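Local structure of agarase (Pseudoalteromonas fuliginea, 6XJ9) at residues A[236-240]-A[241-245]; A[248-251]-A[252-256]; A[413-416]-A[417-421]. The protein is a family GH50 glycoside hydrolase that probably cleaves the beta-1,4 linkages of agarose, the gelling polysaccharide of red algae. One frame throughout, in Å; residues are numbered along the deposited sequence.

Contact 1 (A[236-240]-A[241-245])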
ATOM      1  N   GLY A 236       0.789 -11.056   5.244  1.00 27.71           N
ATOM      2  CA  GLY A 236       1.356 -12.105   4.406  1.00 24.76           C
ATOM      3  C   GLY A 236       1.918 -13.301   5.182  1.00 23.46           C
ATOM      4  O   GLY A 236       2.508 -14.204   4.591  1.00 22.79           O
ATOM      5  N   LYS A 237       1.720 -13.340   6.502  1.00 23.03           N
ATOM      6  CA  LYS A 237       2.184 -14.477   7.283  1.00 23.16           C
ATOM      7  C   LYS A 237       1.352 -15.718   6.941  1.00 23.75           C
ATOM      8  O   LYS A 237       0.125 -15.649   6.920  1.00 25.34           O
ATOM      9  CB  LYS A 237       2.114 -14.165   8.783  1.00 22.46           C
ATOM     10  CG  LYS A 237       2.462 -15.332   9.701  1.00 22.21           C
ATOM     11  CD  LYS A 237       2.735 -14.949  11.156  1.00 21.70           C
ATOM     12  CE  LYS A 237       3.269 -16.110  11.968  1.00 22.18           C
ATOM     13  NZ  LYS A 237       3.607 -15.727  13.366  1.00 23.11           N
ATOM     14  N   VAL A 238       2.037 -16.846   6.723  1.00 24.88           N
ATOM     15  CA  VAL A 238       1.448 -18.142   6.408  1.00 24.65           C
ATOM     16  C   VAL A 238       1.171 -18.881   7.717  1.00 27.91           C
ATOM     17  O   VAL A 238       2.021 -18.916   8.612  1.00 24.19           O
ATOM     18  CB  VAL A 238       2.398 -18.958   5.504  1.00 23.67           C
ATOM     19  CG1 VAL A 238       2.072 -20.448   5.519  1.00 25.63           C
ATOM     20  CG2 VAL A 238       2.400 -18.446   4.071  1.00 23.22           C
ATOM     21  N   HIS A 239      -0.020 -19.492   7.817  1.00 28.40           N
ATOM     22  CA  HIS A 239      -0.380 -20.213   9.029  1.00 31.29           C
ATOM     23  C   HIS A 239      -0.434 -21.725   8.811  1.00 32.20           C
ATOM     24  O   HIS A 239      -0.284 -22.485   9.764  1.00 32.62           O
ATOM     25  CB  HIS A 239      -1.649 -19.635   9.670  1.00 32.06           C
ATOM     26  CG  HIS A 239      -1.406 -18.311  10.309  1.00 33.06           C
ATOM     27  ND1 HIS A 239      -0.674 -18.182  11.473  1.00 32.62           N
ATOM     28  CD2 HIS A 239      -1.779 -17.062   9.949  1.00 32.14           C
ATOM     29  CE1 HIS A 239      -0.616 -16.910  11.816  1.00 32.82           C
ATOM     30  NE2 HIS A 239      -1.284 -16.203  10.894  1.00 32.71           N
ATOM     31  N   SER A 240      -0.647 -22.157   7.563  1.00 31.80           N
ATOM     32  CA  SER A 240      -0.695 -23.581   7.279  1.00 33.83           C
ATOM     33  C   SER A 240      -0.081 -23.860   5.914  1.00 32.84           C
ATOM     34  O   SER A 240      -0.164 -23.029   5.011  1.00 30.79           O
ATOM     35  CB  SER A 240      -2.106 -24.125   7.367  1.00 35.50           C
ATOM     36  OG  SER A 240      -2.931 -23.557   6.356  1.00 37.18           O
ATOM     37  N   GLU A 241       0.495 -25.059   5.787  1.00 32.57           N
ATOM     38  CA  GLU A 241       1.104 -25.531   4.557  1.00 35.64           C
ATOM     39  C   GLU A 241       0.147 -25.392   3.373  1.00 35.24           C
ATOM     40  O   GLU A 241       0.598 -25.134   2.261  1.00 37.02           O
ATOM     41  CB  GLU A 241       1.597 -26.964   4.741  1.00 39.10           C
ATOM     42  CG  GLU A 241       2.261 -27.539   3.508  1.00 41.96           C
ATOM     43  CD  GLU A 241       3.156 -28.723   3.811  1.00 45.69           C
ATOM     44  OE1 GLU A 241       3.746 -28.751   4.912  1.00 47.79           O
ATOM     45  OE2 GLU A 241       3.260 -29.613   2.946  1.00 48.61           O
ATOM     46  N   ALA A 242      -1.163 -25.565   3.613  1.00 33.93           N
ATOM     47  CA  ALA A 242      -2.172 -25.543   2.560  1.00 33.40           C
ATOM     48  C   ALA A 242      -2.223 -24.183   1.869  1.00 31.40           C
ATOM     49  O   ALA A 242      -2.660 -24.076   0.723  1.00 30.60           O
ATOM     50  CB  ALA A 242      -3.536 -25.911   3.117  1.00 33.43           C
ATOM     51  N   GLU A 243      -1.806 -23.136   2.583  1.00 30.97           N
ATOM     52  CA  GLU A 243      -1.838 -21.793   2.023  1.00 30.94           C
ATOM     53  C   GLU A 243      -0.822 -21.675   0.889  1.00 27.34           C
ATOM     54  O   GLU A 243      -1.034 -20.902  -0.043  1.00 27.75           O
ATOM     55  CB  GLU A 243      -1.564 -20.750   3.107  1.00 32.70           C
ATOM     56  CG  GLU A 243      -2.633 -20.681   4.180  1.00 33.61           C
ATOM     57  CD  GLU A 243      -2.467 -19.487   5.105  1.00 34.94           C
ATOM     58  OE1 GLU A 243      -2.830 -18.373   4.694  1.00 39.13           O
ATOM     59  OE2 GLU A 243      -1.959 -19.669   6.222  1.00 34.12           O
ATOM     60  N   LEU A 244       0.276 -22.435   0.989  1.00 27.09           N
ATOM     61  CA  LEU A 244       1.334 -22.460  -0.015  1.00 27.66           C
ATOM     62  C   LEU A 244       0.770 -23.007  -1.328  1.00 29.50           C
ATOM     63  O   LEU A 244       1.003 -22.431  -2.385  1.00 29.13           O
ATOM     64  CB  LEU A 244       2.503 -23.332   0.470  1.00 27.28           C
ATOM     65  CG  LEU A 244       3.211 -22.938   1.772  1.00 26.93           C
ATOM     66  CD1 LEU A 244       4.469 -23.777   1.973  1.00 24.51           C
ATOM     67  CD2 LEU A 244       3.568 -21.458   1.791  1.00 27.04           C
ATOM     68  N   LEU A 245      -0.000 -24.106  -1.248  1.00 30.32           N
ATOM     69  CA  LEU A 245      -0.562 -24.730  -2.444  1.00 30.73           C
ATOM     70  C   LEU A 245      -1.606 -23.788  -3.038  1.00 30.10           C
ATOM     71  O   LEU A 245      -1.672 -23.593  -4.251  1.00 29.83           O
ATOM     72  CB  LEU A 245      -1.196 -26.081  -2.092  1.00 31.88           C
ATOM     73  CG  LEU A 245      -0.393 -27.026  -1.195  1.00 33.28           C
ATOM     74  CD1 LEU A 245      -1.114 -28.363  -1.053  1.00 34.87           C
ATOM     75  CD2 LEU A 245       1.013 -27.249  -1.726  1.00 34.75           C
TER

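Contact 2 (A[248-251]-A[252-256])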
ATOM      1  N   LYS A 248       0.078 -20.957  -4.904  1.00 26.83           N
ATOM      2  CA  LYS A 248       0.573 -21.393  -6.206  1.00 28.15           C
ATOM      3  C   LYS A 248      -0.538 -21.397  -7.256  1.00 30.10           C
ATOM      4  O   LYS A 248      -0.351 -20.866  -8.350  1.00 28.32           O
ATOM      5  CB  LYS A 248       1.224 -22.771  -6.082  1.00 28.24           C
ATOM      6  CG  LYS A 248       1.643 -23.414  -7.396  1.00 27.99           C
ATOM      7  CD  LYS A 248       2.363 -24.718  -7.186  1.00 28.22           C
ATOM      8  CE  LYS A 248       1.432 -25.827  -6.749  1.00 29.08           C
ATOM      9  NZ  LYS A 248       2.175 -27.083  -6.493  1.00 29.76           N
ATOM     10  N   LYS A 249      -1.682 -22.008  -6.914  1.00 32.32           N
ATOM     11  CA  LYS A 249      -2.828 -22.082  -7.810  1.00 33.86           C
ATOM     12  C   LYS A 249      -3.224 -20.685  -8.280  1.00 31.73           C
ATOM     13  O   LYS A 249      -3.388 -20.456  -9.477  1.00 32.07           O
ATOM     14  CB  LYS A 249      -4.022 -22.740  -7.110  1.00 36.40           C
ATOM     15  CG  LYS A 249      -3.808 -24.191  -6.696  1.00 42.57           C
ATOM     16  CD  LYS A 249      -3.201 -25.037  -7.802  1.00 46.19           C
ATOM     17  CE  LYS A 249      -2.236 -26.095  -7.303  1.00 47.75           C
ATOM     18  NZ  LYS A 249      -1.600 -26.816  -8.433  1.00 46.62           N
ATOM     19  N   GLN A 250      -3.383 -19.773  -7.316  1.00 29.12           N
ATOM     20  CA  GLN A 250      -3.841 -18.416  -7.544  1.00 31.12           C
ATOM     21  C   GLN A 250      -2.840 -17.632  -8.397  1.00 30.98           C
ATOM     22  O   GLN A 250      -3.229 -16.924  -9.328  1.00 29.28           O
ATOM     23  CB  GLN A 250      -4.121 -17.741  -6.195  1.00 34.69           C
ATOM     24  CG  GLN A 250      -4.552 -16.284  -6.296  1.00 37.60           C
ATOM     25  CD  GLN A 250      -5.662 -16.063  -7.296  1.00 42.95           C
ATOM     26  OE1 GLN A 250      -6.179 -17.004  -7.901  1.00 45.64           O
ATOM     27  NE2 GLN A 250      -6.031 -14.805  -7.490  1.00 43.15           N
ATOM     28  N   GLU A 251      -1.547 -17.752  -8.082  1.00 30.68           N
ATOM     29  CA  GLU A 251      -0.553 -16.971  -8.804  1.00 29.94           C
ATOM     30  C   GLU A 251      -0.441 -17.460 -10.249  1.00 31.33           C
ATOM     31  O   GLU A 251      -0.173 -16.659 -11.143  1.00 30.19           O
ATOM     32  CB  GLU A 251       0.811 -17.020  -8.119  1.00 28.96           C
ATOM     33  CG  GLU A 251       1.835 -16.109  -8.776  1.00 26.49           C
ATOM     34  CD  GLU A 251       3.187 -16.025  -8.092  1.00 27.52           C
ATOM     35  OE1 GLU A 251       3.485 -16.896  -7.229  1.00 26.67           O
ATOM     36  OE2 GLU A 251       3.936 -15.077  -8.418  1.00 26.97           O
ATOM     37  N   ALA A 252      -0.648 -18.767 -10.463  1.00 32.10           N
ATOM     38  CA  ALA A 252      -0.467 -19.393 -11.768  1.00 34.89           C
ATOM     39  C   ALA A 252      -1.381 -18.748 -12.806  1.00 35.22           C
ATOM     40  O   ALA A 252      -0.959 -18.511 -13.939  1.00 38.73           O
ATOM     41  CB  ALA A 252      -0.695 -20.886 -11.679  1.00 34.91           C
ATOM     42  N   THR A 253      -2.619 -18.445 -12.403  1.00 34.63           N
ATOM     43  CA  THR A 253      -3.600 -17.855 -13.298  1.00 35.39           C
ATOM     44  C   THR A 253      -3.217 -16.417 -13.644  1.00 36.74           C
ATOM     45  O   THR A 253      -3.751 -15.849 -14.592  1.00 39.16           O
ATOM     46  CB  THR A 253      -5.017 -17.877 -12.706  1.00 35.36           C
ATOM     47  OG1 THR A 253      -5.123 -16.886 -11.679  1.00 35.56           O
ATOM     48  CG2 THR A 253      -5.428 -19.234 -12.178  1.00 36.07           C
ATOM     49  N   GLN A 254      -2.304 -15.828 -12.865  1.00 34.99           N
ATOM     50  CA  GLN A 254      -1.976 -14.418 -13.018  1.00 35.83           C
ATOM     51  C   GLN A 254      -0.640 -14.253 -13.734  1.00 33.75           C
ATOM     52  O   GLN A 254      -0.333 -13.161 -14.211  1.00 34.12           O
ATOM     53  CB  GLN A 254      -1.918 -13.738 -11.651  1.00 38.34           C
ATOM     54  CG  GLN A 254      -3.253 -13.736 -10.927  1.00 42.62           C
ATOM     55  CD  GLN A 254      -3.154 -13.027  -9.600  1.00 47.13           C
ATOM     56  OE1 GLN A 254      -2.605 -13.550  -8.632  1.00 51.07           O
ATOM     57  NE2 GLN A 254      -3.697 -11.822  -9.547  1.00 47.53           N
ATOM     58  N   LEU A 255       0.153 -15.330 -13.791  1.00 29.92           N
ATOM     59  CA  LEU A 255       1.483 -15.260 -14.377  1.00 29.52           C
ATOM     60  C   LEU A 255       1.371 -15.228 -15.896  1.00 30.38           C
ATOM     61  O   LEU A 255       0.558 -15.939 -16.479  1.00 30.62           O
ATOM     62  CB  LEU A 255       2.320 -16.452 -13.906  1.00 28.96           C
ATOM     63  CG  LEU A 255       2.840 -16.355 -12.472  1.00 29.27           C
ATOM     64  CD1 LEU A 255       3.533 -17.644 -12.060  1.00 28.63           C
ATOM     65  CD2 LEU A 255       3.780 -15.168 -12.309  1.00 32.43           C
ATOM     66  N   LEU A 256       2.172 -14.358 -16.513  1.00 29.23           N
ATOM     67  CA  LEU A 256       2.350 -14.331 -17.949  1.00 30.07           C
ATOM     68  C   LEU A 256       3.584 -15.167 -18.267  1.00 31.25           C
ATOM     69  O   LEU A 256       4.479 -15.297 -17.436  1.00 32.35           O
ATOM     70  CB  LEU A 256       2.528 -12.875 -18.401  1.00 31.92           C
ATOM     71  CG  LEU A 256       1.345 -11.946 -18.115  1.00 34.68           C
ATOM     72  CD1 LEU A 256       1.718 -10.488 -18.348  1.00 35.19           C
ATOM     73  CD2 LEU A 256       0.128 -12.328 -18.953  1.00 33.19           C
TER

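Contact 3 (A[413-416]-A[417-421])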
ATOM      1  N   TYR A 413      10.753 -29.560  -7.914  1.00 27.04           N
ATOM      2  CA  TYR A 413      10.403 -28.294  -7.285  1.00 27.31           C
ATOM      3  C   TYR A 413      11.345 -27.178  -7.739  1.00 27.45           C
ATOM      4  O   TYR A 413      10.906 -26.040  -7.868  1.00 27.18           O
ATOM      5  CB  TYR A 413      10.302 -28.420  -5.759  1.00 27.24           C
ATOM      6  CG  TYR A 413      11.604 -28.709  -5.049  1.00 28.38           C
ATOM      7  CD1 TYR A 413      12.026 -30.012  -4.820  1.00 28.23           C
ATOM      8  CD2 TYR A 413      12.414 -27.677  -4.600  1.00 28.70           C
ATOM      9  CE1 TYR A 413      13.221 -30.280  -4.172  1.00 28.19           C
ATOM     10  CE2 TYR A 413      13.617 -27.930  -3.957  1.00 28.45           C
ATOM     11  CZ  TYR A 413      14.020 -29.232  -3.744  1.00 28.81           C
ATOM     12  OH  TYR A 413      15.208 -29.468  -3.118  1.00 30.09           O
ATOM     13  N   MET A 414      12.627 -27.503  -7.968  1.00 27.04           N
ATOM     14  CA  MET A 414      13.597 -26.502  -8.392  1.00 28.91           C
ATOM     15  C   MET A 414      13.271 -26.032  -9.808  1.00 28.73           C
ATOM     16  O   MET A 414      13.304 -24.836 -10.084  1.00 27.81           O
ATOM     17  CB  MET A 414      15.031 -27.041  -8.360  1.00 28.40           C
ATOM     18  CG  MET A 414      15.576 -27.197  -6.955  1.00 30.73           C
ATOM     19  SD  MET A 414      15.572 -25.602  -6.091  1.00 31.70           S
ATOM     20  CE  MET A 414      16.757 -24.712  -7.101  1.00 30.91           C
ATOM     21  N   GLN A 415      12.975 -26.986 -10.705  1.00 30.73           N
ATOM     22  CA  GLN A 415      12.636 -26.663 -12.084  1.00 30.86           C
ATOM     23  C   GLN A 415      11.378 -25.799 -12.118  1.00 29.27           C
ATOM     24  O   GLN A 415      11.302 -24.853 -12.894  1.00 27.45           O
ATOM     25  CB  GLN A 415      12.465 -27.932 -12.926  1.00 34.12           C
ATOM     26  CG  GLN A 415      11.782 -27.702 -14.267  1.00 37.11           C
ATOM     27  CD  GLN A 415      11.244 -29.002 -14.813  1.00 43.41           C
ATOM     28  OE1 GLN A 415      10.046 -29.283 -14.737  1.00 46.65           O
ATOM     29  NE2 GLN A 415      12.139 -29.826 -15.338  1.00 41.89           N
ATOM     30  N   LYS A 416      10.397 -26.126 -11.265  1.00 30.03           N
ATOM     31  CA  LYS A 416       9.159 -25.362 -11.241  1.00 29.04           C
ATOM     32  C   LYS A 416       9.424 -23.962 -10.686  1.00 27.96           C
ATOM     33  O   LYS A 416       8.825 -22.988 -11.140  1.00 26.81           O
ATOM     34  CB  LYS A 416       8.059 -26.112 -10.482  1.00 30.49           C
ATOM     35  CG  LYS A 416       6.739 -25.366 -10.323  1.00 31.59           C
ATOM     36  CD  LYS A 416       5.966 -25.173 -11.617  1.00 34.61           C
ATOM     37  CE  LYS A 416       4.599 -24.548 -11.401  1.00 33.03           C
ATOM     38  NZ  LYS A 416       3.846 -24.403 -12.670  1.00 33.17           N
ATOM     39  N   TRP A 417      10.343 -23.869  -9.721  1.00 25.41           N
ATOM     40  CA  TRP A 417      10.706 -22.578  -9.154  1.00 24.22           C
ATOM     41  C   TRP A 417      11.359 -21.699 -10.214  1.00 22.71           C
ATOM     42  O   TRP A 417      11.100 -20.500 -10.267  1.00 23.88           O
ATOM     43  CB  TRP A 417      11.636 -22.750  -7.949  1.00 22.73           C
ATOM     44  CG  TRP A 417      12.251 -21.461  -7.490  1.00 22.17           C
ATOM     45  CD1 TRP A 417      11.632 -20.454  -6.807  1.00 21.35           C
ATOM     46  CD2 TRP A 417      13.616 -21.045  -7.674  1.00 21.79           C
ATOM     47  NE1 TRP A 417      12.522 -19.447  -6.540  1.00 22.97           N
ATOM     48  CE2 TRP A 417      13.749 -19.785  -7.050  1.00 22.34           C
ATOM     49  CE3 TRP A 417      14.744 -21.621  -8.270  1.00 22.28           C
ATOM     50  CZ2 TRP A 417      14.956 -19.088  -7.043  1.00 23.17           C
ATOM     51  CZ3 TRP A 417      15.936 -20.934  -8.263  1.00 22.26           C
ATOM     52  CH2 TRP A 417      16.040 -19.683  -7.652  1.00 22.83           C
ATOM     53  N   ARG A 418      12.235 -22.304 -11.025  1.00 23.20           N
ATOM     54  CA  ARG A 418      12.877 -21.588 -12.112  1.00 24.90           C
ATOM     55  C   ARG A 418      11.817 -21.059 -13.073  1.00 24.73           C
ATOM     56  O   ARG A 418      11.890 -19.913 -13.506  1.00 23.38           O
ATOM     57  CB  ARG A 418      13.899 -22.472 -12.837  1.00 26.95           C
ATOM     58  CG  ARG A 418      15.180 -22.697 -12.051  1.00 28.85           C
ATOM     59  CD  ARG A 418      16.331 -23.241 -12.880  1.00 32.22           C
ATOM     60  NE  ARG A 418      15.972 -24.542 -13.412  1.00 35.26           N
ATOM     61  CZ  ARG A 418      16.148 -25.692 -12.771  1.00 38.67           C
ATOM     62  NH1 ARG A 418      16.711 -25.711 -11.572  1.00 39.56           N
ATOM     63  NH2 ARG A 418      15.768 -26.820 -13.343  1.00 39.75           N
ATOM     64  N   GLU A 419      10.814 -21.895 -13.375  1.00 24.56           N
ATOM     65  CA  GLU A 419       9.828 -21.554 -14.382  1.00 24.18           C
ATOM     66  C   GLU A 419       8.949 -20.422 -13.866  1.00 23.30           C
ATOM     67  O   GLU A 419       8.570 -19.526 -14.616  1.00 23.07           O
ATOM     68  CB  GLU A 419       8.978 -22.779 -14.743  1.00 24.79           C
ATOM     69  CG  GLU A 419       9.740 -23.824 -15.547  1.00 27.24           C
ATOM     70  CD  GLU A 419       8.983 -25.136 -15.719  1.00 29.08           C
ATOM     71  OE1 GLU A 419       9.537 -26.068 -16.339  1.00 31.50           O
ATOM     72  OE2 GLU A 419       7.847 -25.227 -15.223  1.00 29.06           O
ATOM     73  N   VAL A 420       8.584 -20.494 -12.585  1.00 21.82           N
ATOM     74  CA  VAL A 420       7.713 -19.484 -12.014  1.00 20.58           C
ATOM     75  C   VAL A 420       8.499 -18.172 -11.898  1.00 20.11           C
ATOM     76  O   VAL A 420       7.969 -17.083 -12.163  1.00 20.99           O
ATOM     77  CB  VAL A 420       7.109 -19.979 -10.687  1.00 20.77           C
ATOM     78  CG1 VAL A 420       6.568 -18.849  -9.819  1.00 20.29           C
ATOM     79  CG2 VAL A 420       6.023 -21.020 -10.939  1.00 21.80           C
ATOM     80  N   THR A 421       9.785 -18.291 -11.560  1.00 20.19           N
ATOM     81  CA  THR A 421      10.663 -17.124 -11.492  1.00 20.16           C
ATOM     82  C   THR A 421      10.693 -16.363 -12.823  1.00 20.28           C
ATOM     83  O   THR A 421      10.489 -15.153 -12.834  1.00 19.32           O
ATOM     84  CB  THR A 421      12.057 -17.482 -10.970  1.00 19.11           C
ATOM     85  OG1 THR A 421      11.904 -17.980  -9.634  1.00 20.21           O
ATOM     86  CG2 THR A 421      12.998 -16.293 -10.954  1.00 19.17           C
TER

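Contact 1 (A[236-240]-A[241-245])
E243 folds back over the chain that leads into its own helix and receives two consecutive backbone N-H groups on one carboxylate oxygen. H239 N meets E243 OE2 at a short 2.5 Å, nearly in line with the bond from CD to that oxygen, while S240 N comes to E243 OE2 at 3.1 Å on the anti lone pair. With CG anti to its carbonyl carbon (chi1 -65°) and the chain extended beyond, the glutamate side chain runs toward the loop and not out along the helix. The backbone replies: E243 N donates to S240 O at 2.9 Å. S240 OG is turned to the methylene chain, 3.6 Å from E243 CG. Beside this polar group V238 lays CG2 against L244 CD2 at 4.0 Å, the two side chains set roughly perpendicular.

Further out, V238 O accepts from Q228, H239 NE2 bonds to E233, and R404 of helix 397-406 touches L244. The two N-H donors on OE2 would probably stabilise the charged carboxylate, the long, weak ion pair of E243 OE1 with R742 adding little. A first-turn glutamate that takes the N-H three residues before it forms one half of a capping box; the reciprocal serine hydroxyl bond is not made here, at the N-terminal approach to helix 242-252.

Contact 2 (A[248-251]-A[252-256])
A252 N reaches back to K248 O at 3.0 Å in a regular helical bond, and one turn on E251 O takes Q254 N at 2.9 Å and L255 N only weakly. The change from an i to i+4 bond to an i to i+3 bond is a familiar way for a helix to run out, and this is the C-terminal end of helix 242-252. T253 supplements the backbone: its OG1, held between its own backbone N and carbonyl carbon (chi1 74°), gives a hydrogen bond to Q250 O at 3.0 Å. Next to it the Q250 and Q254 side chains cross, amide planes 34° apart, with Q250 NE2 still 3.8 Å from Q254 OE1, a loose contact at the surface. Q250 also packs on S757 and T253 on E760, both of the second subunit. On the side facing helix 413-428, E251 extends away from the backbone, and its carboxylate makes a salt bridge with R424 of that helix, which L255 touches too. The leucine leans on the stem of the glutamate, L255 CG lying 3.8 Å from E251 CG and L255 CD2 3.9 Å from E251 OE2.

Contact 3 (A[413-416]-A[417-421])
M414 runs alongside W417 in the same direction, and the pair makes the close-packed side of this contact: M414 CE comes within 3.9 Å of W417 CE3, and M414 O sits in plane at the edge of the indole. T421 OG1 stands over one face of the same ring, toward its rim, bonded to W417 O at 2.7 Å and to Y717 beyond. L402 of helix 397-406 also packs on the tryptophan. To the packed part belongs V420 as well, buried against Y406 of that helix, with K416 CE resting on V420 CG2 at 3.8 Å. All this rides on one regular alpha-helix, 413-428, whose i to i+4 bonds include R418 N to M414 O at 2.9 Å. R418 bends at chi3 (-62°) and folds back along the helix, its guanidinium laying one face on Q415 CA, with R418 NH2 3.4 Å from Q415 CA. A serine in place of R418 would probably leave the backbone at Q415 without its flat cover and lose the touch on S440. Looser and polar is the flank of the exposed E419. Q415 runs beside it, amide and carboxylate planes 15° apart, with Q415 CG 3.5 Å from E419 OE1. K416 lies athwart E419; the opposite charges stay apart, K416 NZ being 4.8 Å from E419 OE2.

The three contacts illustrate how the chemistry of near neighbours along a chain follows position in a helix. Contacts 1 and 2 share helix 242-252 and treat its two ends differently: at the start a glutamate side chain serves backbone N-H groups, at the finish a threonine hydroxyl serves a carbonyl. Contact 3, on the neighbouring helix 413-428, has regular backbone bonds throughout, and its side chains divide between an apolar flank and a polar one. Contact 2 lies at the surface and adjoins the second subunit, whereas contacts 1 and 3 are partly buried. Contacts 2 and 3 meet directly, L255 CD1 lying 4.0 Å from V420 CG1; contacts 1 and 3 stay about 10 Å apart at their nearest atoms.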